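PDB 1IIC: PEPTIDE N-myristoyltransferase from Saccharomyces cerevisiae, which catalyses the transfer of myristate from myristoyl-CoA to the N-terminal glycine of substrate proteins. Local coordinates for residues Trp193-Glu198 and Thr307-Leu312; Arg189-Lys194 and Asp361-Leu366. All coordinates share one frame; numbering follows the deposited sequence.

Contact 1: residues Trp193-Glu198 and Thr307-Leu312; sequences WKKLYE and TKYKDL
The phenol ring of Y309 lies between two lysine side chains. Over one face passes the aliphatic part of K195, whose CG stands 3.7 Å from the ring centroid in a CH-pi contact, displaced toward the rim; the opposite face is covered by CG of its own neighbour K308. At the ring's edge, near its plane, lies E198 OE1, which takes a hydrogen bond of 3.1 Å from Y309 OH. A tyrosine suits the place because its faces accept methylene groups while its hydroxyl reaches a carboxylate.

E198 OE1 has a second donor, K308 NZ, at 2.8 Å in a salt bridge. The lysine arrives on the syn side, only 18° out of the carboxylate plane, whereas the tyrosine hydroxyl comes from above that plane, 59° out of it. The K308 chain bends at its third torsion (chi3 -97°), which turns the ammonium toward the glutamate. K194 NZ is a long, weak ion-pair partner of E198 OE2, and of E210 as well, so the glutamate's negative charge is probably stabilised mainly by K308.

K195 is fully extended, with CG anti to the backbone N, and its long chain therefore runs past the ring to place NZ 2.7 Å from D311 O. The ammonium also forms a salt bridge with D361. Beside the K195 chain, L196 CD2 meets L312 CD1 at 3.9 Å, a buried apolar pair crossing at about a right angle.

Helix 193-198 thus packs against the loop that leads into strand 311-322 and against the strand's first residues. Strand 290-303 pairs with that strand through L312 and F301, while W193 and Y197 of the helix touch helix 210-217.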
loop_
_atom_site.group_PDB
_atom_site.type_symbol
_atom_site.label_atom_id
_atom_site.label_comp_id
_atom_site.label_asym_id
_atom_site.label_seq_id
_atom_site.Cartn_x
_atom_site.Cartn_y
_atom_site.Cartn_z
ATOM N N TRP A 193 7.459 3.522 -21.921
ATOM C CA TRP A 193 8.256 2.344 -22.264
ATOM C C TRP A 193 9.718 2.615 -22.559
ATOM O O TRP A 193 10.598 2.043 -21.918
ATOM C CB TRP A 193 7.675 1.586 -23.461
ATOM C CG TRP A 193 8.333 0.236 -23.621
ATOM C CD1 TRP A 193 7.974 -0.924 -22.996
ATOM C CD2 TRP A 193 9.522 -0.069 -24.368
ATOM N NE1 TRP A 193 8.860 -1.925 -23.301
ATOM C CE2 TRP A 193 9.821 -1.430 -24.142
ATOM C CE3 TRP A 193 10.365 0.680 -25.204
ATOM C CZ2 TRP A 193 10.928 -2.066 -24.723
ATOM C CZ3 TRP A 193 11.472 0.045 -25.784
ATOM C CH2 TRP A 193 11.739 -1.314 -25.539
ATOM N N LYS A 194 9.982 3.471 -23.539
ATOM C CA LYS A 194 11.354 3.769 -23.924
ATOM C C LYS A 194 12.270 4.027 -22.732
ATOM O O LYS A 194 13.364 3.485 -22.668
ATOM C CB LYS A 194 11.390 4.951 -24.893
ATOM C CG LYS A 194 12.736 5.117 -25.586
ATOM C CD LYS A 194 12.701 6.212 -26.648
ATOM C CE LYS A 194 14.047 6.337 -27.346
ATOM N NZ LYS A 194 14.443 5.055 -27.996
ATOM N N LYS A 195 11.825 4.844 -21.782
ATOM C CA LYS A 195 12.636 5.140 -20.600
ATOM C C LYS A 195 12.764 3.943 -19.662
ATOM O O LYS A 195 13.828 3.716 -19.093
ATOM C CB LYS A 195 12.054 6.327 -19.829
ATOM C CG LYS A 195 12.761 6.641 -18.515
ATOM C CD LYS A 195 12.109 7.822 -17.803
ATOM C CE LYS A 195 12.797 8.145 -16.491
ATOM N NZ LYS A 195 12.163 9.301 -15.756
ATOM N N LEU A 196 11.683 3.189 -19.476
ATOM C CA LEU A 196 11.739 2.016 -18.605
ATOM C C LEU A 196 12.791 1.045 -19.135
ATOM O O LEU A 196 13.561 0.454 -18.373
ATOM C CB LEU A 196 10.382 1.301 -18.561
ATOM C CG LEU A 196 9.268 1.988 -17.770
ATOM C CD1 LEU A 196 7.959 1.214 -17.941
ATOM C CD2 LEU A 196 9.658 2.058 -16.292
ATOM N N TYR A 197 12.818 0.888 -20.453
ATOM C CA TYR A 197 13.764 -0.014 -21.080
ATOM C C TYR A 197 15.200 0.470 -20.896
ATOM O O TYR A 197 16.074 -0.302 -20.504
ATOM C CB TYR A 197 13.455 -0.146 -22.563
ATOM C CG TYR A 197 14.368 -1.104 -23.284
ATOM C CD1 TYR A 197 14.486 -2.423 -22.870
ATOM C CD2 TYR A 197 15.103 -0.693 -24.394
ATOM C CE1 TYR A 197 15.320 -3.316 -23.547
ATOM C CE2 TYR A 197 15.934 -1.576 -25.077
ATOM C CZ TYR A 197 16.038 -2.884 -24.651
ATOM O OH TYR A 197 16.864 -3.745 -25.343
ATOM N N GLU A 198 15.439 1.747 -21.171
ATOM C CA GLU A 198 16.772 2.308 -21.027
ATOM C C GLU A 198 17.321 2.292 -19.596
ATOM O O GLU A 198 18.537 2.262 -19.405
ATOM C CB GLU A 198 16.804 3.723 -21.609
ATOM C CG GLU A 198 17.129 3.729 -23.104
ATOM C CD GLU A 198 16.865 5.063 -23.784
ATOM O OE1 GLU A 198 17.224 6.116 -23.217
ATOM O OE2 GLU A 198 16.308 5.053 -24.902
ATOM N N THR A 307 23.569 8.315 -17.530
ATOM C CA THR A 307 23.859 9.633 -18.085
ATOM C C THR A 307 22.612 10.375 -18.548
ATOM O O THR A 307 22.590 11.604 -18.571
ATOM C CB THR A 307 24.820 9.522 -19.299
ATOM O OG1 THR A 307 26.030 8.864 -18.903
ATOM C CG2 THR A 307 25.155 10.900 -19.848
ATOM N N LYS A 308 21.576 9.630 -18.926
ATOM C CA LYS A 308 20.358 10.257 -19.427
ATOM C C LYS A 308 19.257 10.498 -18.391
ATOM O O LYS A 308 18.544 11.504 -18.464
ATOM C CB LYS A 308 19.789 9.441 -20.598
ATOM C CG LYS A 308 18.695 10.184 -21.375
ATOM C CD LYS A 308 17.948 9.276 -22.348
ATOM C CE LYS A 308 18.467 9.367 -23.768
ATOM N NZ LYS A 308 17.662 8.469 -24.649
ATOM N N TYR A 309 19.109 9.582 -17.434
ATOM C CA TYR A 309 18.070 9.740 -16.417
ATOM C C TYR A 309 18.620 9.556 -15.013
ATOM O O TYR A 309 19.571 8.810 -14.807
ATOM C CB TYR A 309 16.946 8.713 -16.612
ATOM C CG TYR A 309 16.471 8.507 -18.029
ATOM C CD1 TYR A 309 17.071 7.558 -18.856
ATOM C CD2 TYR A 309 15.396 9.235 -18.540
ATOM C CE1 TYR A 309 16.612 7.338 -20.152
ATOM C CE2 TYR A 309 14.927 9.024 -19.832
ATOM C CZ TYR A 309 15.540 8.074 -20.631
ATOM O OH TYR A 309 15.086 7.858 -21.910
ATOM N N LYS A 310 18.015 10.229 -14.043
ATOM C CA LYS A 310 18.445 10.085 -12.655
ATOM C C LYS A 310 17.255 9.886 -11.724
ATOM O O LYS A 310 17.424 9.777 -10.510
ATOM C CB LYS A 310 19.264 11.295 -12.202
ATOM C CG LYS A 310 20.588 11.447 -12.943
ATOM C CD LYS A 310 21.572 12.316 -12.163
ATOM C CE LYS A 310 20.937 13.627 -11.707
ATOM N NZ LYS A 310 20.229 14.330 -12.819
ATOM N N ASP A 311 16.059 9.823 -12.308
ATOM C CA ASP A 311 14.820 9.637 -11.555
ATOM C C ASP A 311 13.806 8.870 -12.387
ATOM O O ASP A 311 13.772 9.005 -13.608
ATOM C CB ASP A 311 14.235 10.994 -11.160
ATOM C CG ASP A 311 15.073 11.701 -10.110
ATOM O OD1 ASP A 311 15.032 11.279 -8.933
ATOM O OD2 ASP A 311 15.784 12.667 -10.461
ATOM N N LEU A 312 12.979 8.069 -11.722
ATOM C CA LEU A 312 11.953 7.282 -12.394
ATOM C C LEU A 312 10.614 7.487 -11.699
ATOM O O LEU A 312 10.492 7.219 -10.506
ATOM C CB LEU A 312 12.316 5.797 -12.351
ATOM C CG LEU A 312 11.362 4.823 -13.045
ATOM C CD1 LEU A 312 11.310 5.120 -14.536
ATOM C CD2 LEU A 312 11.845 3.401 -12.809
#

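Contact 2: residues Arg189-Lys194 and Asp361-Leu366; sequences RPLNWK and DVFNAL
R189 and F363 form an antiparallel hydrogen-bonded pair: R189 N gives a nearly straight bond of 2.7 Å to F363 O, and F363 N returns one to R189 O. P190 and V362 follow as a non-hydrogen-bonded pair, a place where proline's missing N-H costs no bond across the pair. V362, beta-branched and so suited to a strand, sets its CG2 against R189 O at 3.6 Å. Beyond this pair D361 O is a shared acceptor, taking bonds from L191 N at 3.0 Å and N192 N at 2.8 Å, the two donors approaching from the same face of its plane.

Among apolar contacts, L191 CD1 rests 3.9 Å from F363 CB, and helix 334-357 covers both side chains through C352 and A355.

Polar side chains make the third group of contacts. The R189 chain bends at its second torsion (chi2 -64°), curling back so that NH1 reaches P190 O at 2.7 Å, close to the guanidinium plane; N217 O and L378 O take further bonds from the same group. N192 and D361 lie side by side, pointing the same way; the carboxylate's salt bridge is to K195, and its OD1 also accepts from G313 N. N192 occupies the N-cap position, where asparagine is apt because its OD1 can accept, here weakly, from K195 N.

The whole is an antiparallel strand pair within a larger mixed sheet, with strand 182-190 passing through L191 and N192 into the capped helix 193-198.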
loop_
_atom_site.group_PDB
_atom_site.type_symbol
_atom_site.label_atom_id
_atom_site.label_comp_id
_atom_site.label_asym_id
_atom_site.label_seq_id
_atom_site.Cartn_x
_atom_site.Cartn_y
_atom_site.Cartn_z
ATOM N N ARG A 189 2.101 -1.378 -15.443
ATOM C CA ARG A 189 1.637 -0.840 -16.713
ATOM C C ARG A 189 2.652 0.191 -17.188
ATOM O O ARG A 189 2.786 1.261 -16.593
ATOM C CB ARG A 189 0.277 -0.158 -16.549
ATOM C CG ARG A 189 -0.594 -0.151 -17.803
ATOM C CD ARG A 189 -0.011 0.647 -18.955
ATOM N NE ARG A 189 -0.937 0.653 -20.091
ATOM C CZ ARG A 189 -0.703 1.244 -21.263
ATOM N NH1 ARG A 189 0.432 1.893 -21.479
ATOM N NH2 ARG A 189 -1.609 1.176 -22.229
ATOM N N PRO A 190 3.387 -0.124 -18.260
ATOM C CA PRO A 190 4.398 0.786 -18.818
ATOM C C PRO A 190 3.725 2.029 -19.379
ATOM O O PRO A 190 2.856 1.931 -20.241
ATOM C CB PRO A 190 5.047 -0.043 -19.929
ATOM C CG PRO A 190 4.781 -1.470 -19.510
ATOM C CD PRO A 190 3.369 -1.400 -18.990
ATOM N N LEU A 191 4.115 3.193 -18.877
ATOM C CA LEU A 191 3.549 4.452 -19.340
ATOM C C LEU A 191 4.584 5.113 -20.245
ATOM O O LEU A 191 4.254 5.728 -21.259
ATOM C CB LEU A 191 3.228 5.352 -18.138
ATOM C CG LEU A 191 2.222 4.773 -17.136
ATOM C CD1 LEU A 191 2.042 5.704 -15.946
ATOM C CD2 LEU A 191 0.878 4.545 -17.847
ATOM N N ASN A 192 5.844 4.978 -19.858
ATOM C CA ASN A 192 6.949 5.527 -20.622
ATOM C C ASN A 192 7.864 4.347 -20.958
ATOM O O ASN A 192 8.925 4.186 -20.356
ATOM C CB ASN A 192 7.702 6.537 -19.768
ATOM C CG ASN A 192 8.603 7.422 -20.587
ATOM O OD1 ASN A 192 9.280 6.955 -21.504
ATOM N ND2 ASN A 192 8.621 8.710 -20.263
ATOM N N TRP A 193 7.459 3.522 -21.921
ATOM C CA TRP A 193 8.256 2.344 -22.264
ATOM C C TRP A 193 9.718 2.615 -22.559
ATOM O O TRP A 193 10.598 2.043 -21.918
ATOM C CB TRP A 193 7.675 1.586 -23.461
ATOM C CG TRP A 193 8.333 0.236 -23.621
ATOM C CD1 TRP A 193 7.974 -0.924 -22.996
ATOM C CD2 TRP A 193 9.522 -0.069 -24.368
ATOM N NE1 TRP A 193 8.860 -1.925 -23.301
ATOM C CE2 TRP A 193 9.821 -1.430 -24.142
ATOM C CE3 TRP A 193 10.365 0.680 -25.204
ATOM C CZ2 TRP A 193 10.928 -2.066 -24.723
ATOM C CZ3 TRP A 193 11.472 0.045 -25.784
ATOM C CH2 TRP A 193 11.739 -1.314 -25.539
ATOM N N LYS A 194 9.982 3.471 -23.539
ATOM C CA LYS A 194 11.354 3.769 -23.924
ATOM C C LYS A 194 12.270 4.027 -22.732
ATOM O O LYS A 194 13.364 3.485 -22.668
ATOM C CB LYS A 194 11.390 4.951 -24.893
ATOM C CG LYS A 194 12.736 5.117 -25.586
ATOM C CD LYS A 194 12.701 6.212 -26.648
ATOM C CE LYS A 194 14.047 6.337 -27.346
ATOM N NZ LYS A 194 14.443 5.055 -27.996
ATOM N N ASP A 361 6.224 7.067 -14.923
ATOM C CA ASP A 361 6.831 6.295 -16.008
ATOM C C ASP A 361 6.298 4.884 -16.135
ATOM O O ASP A 361 6.408 4.271 -17.192
ATOM C CB ASP A 361 8.349 6.254 -15.827
ATOM C CG ASP A 361 9.000 7.581 -16.139
ATOM O OD1 ASP A 361 9.889 8.014 -15.372
ATOM O OD2 ASP A 361 8.620 8.194 -17.161
ATOM N N VAL A 362 5.733 4.373 -15.046
ATOM C CA VAL A 362 5.166 3.030 -14.997
ATOM C C VAL A 362 4.051 3.126 -13.954
ATOM O O VAL A 362 4.122 3.952 -13.039
ATOM C CB VAL A 362 6.242 1.982 -14.584
ATOM C CG1 VAL A 362 6.859 2.361 -13.262
ATOM C CG2 VAL A 362 5.633 0.599 -14.514
ATOM N N PHE A 363 3.011 2.314 -14.108
ATOM C CA PHE A 363 1.860 2.347 -13.204
ATOM C C PHE A 363 1.764 0.985 -12.490
ATOM O O PHE A 363 1.697 -0.060 -13.130
ATOM C CB PHE A 363 0.617 2.647 -14.051
ATOM C CG PHE A 363 -0.549 3.212 -13.286
ATOM C CD1 PHE A 363 -0.362 4.081 -12.217
ATOM C CD2 PHE A 363 -1.846 2.917 -13.682
ATOM C CE1 PHE A 363 -1.456 4.646 -11.550
ATOM C CE2 PHE A 363 -2.943 3.473 -13.026
ATOM C CZ PHE A 363 -2.750 4.340 -11.958
ATOM N N ASN A 364 1.773 1.003 -11.163
ATOM C CA ASN A 364 1.736 -0.227 -10.390
ATOM C C ASN A 364 0.379 -0.558 -9.817
ATOM O O ASN A 364 -0.334 0.313 -9.334
ATOM C CB ASN A 364 2.735 -0.150 -9.239
ATOM C CG ASN A 364 4.173 -0.207 -9.703
ATOM O OD1 ASN A 364 5.079 0.184 -8.973
ATOM N ND2 ASN A 364 4.394 -0.711 -10.913
ATOM N N ALA A 365 0.028 -1.832 -9.848
ATOM C CA ALA A 365 -1.246 -2.255 -9.295
ATOM C C ALA A 365 -1.176 -3.710 -8.902
ATOM O O ALA A 365 -0.514 -4.517 -9.562
ATOM C CB ALA A 365 -2.365 -2.041 -10.305
ATOM N N LEU A 366 -1.855 -4.027 -7.809
ATOM C CA LEU A 366 -1.921 -5.382 -7.300
ATOM C C LEU A 366 -3.187 -6.025 -7.846
ATOM O O LEU A 366 -4.013 -5.353 -8.466
ATOM C CB LEU A 366 -1.962 -5.352 -5.775
ATOM C CG LEU A 366 -0.673 -4.951 -5.050
ATOM C CD1 LEU A 366 -1.006 -4.401 -3.658
ATOM C CD2 LEU A 366 0.251 -6.167 -4.946
#

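Overall arrangement
Along the chain, strand 182-190 comes first and passes through N192 into helix 193-198. Contact 1 closes a loop of 108 residues from that helix to the 307-312 segment. Contact 2 starts from the same stretch, slightly earlier, and closes after 166 residues at strand 362-366, so the loop of contact 1 lies within the longer one. They share W193 and K194, and their centres are about 12 Å apart. L196 of contact 1 also packs its CD1 against P190 and D361 of contact 2. Since strands 311-322 and 362-366 are parallel neighbours in the mixed sheet, the two contacts tie one strand-helix junction to adjacent strands of the same sheet.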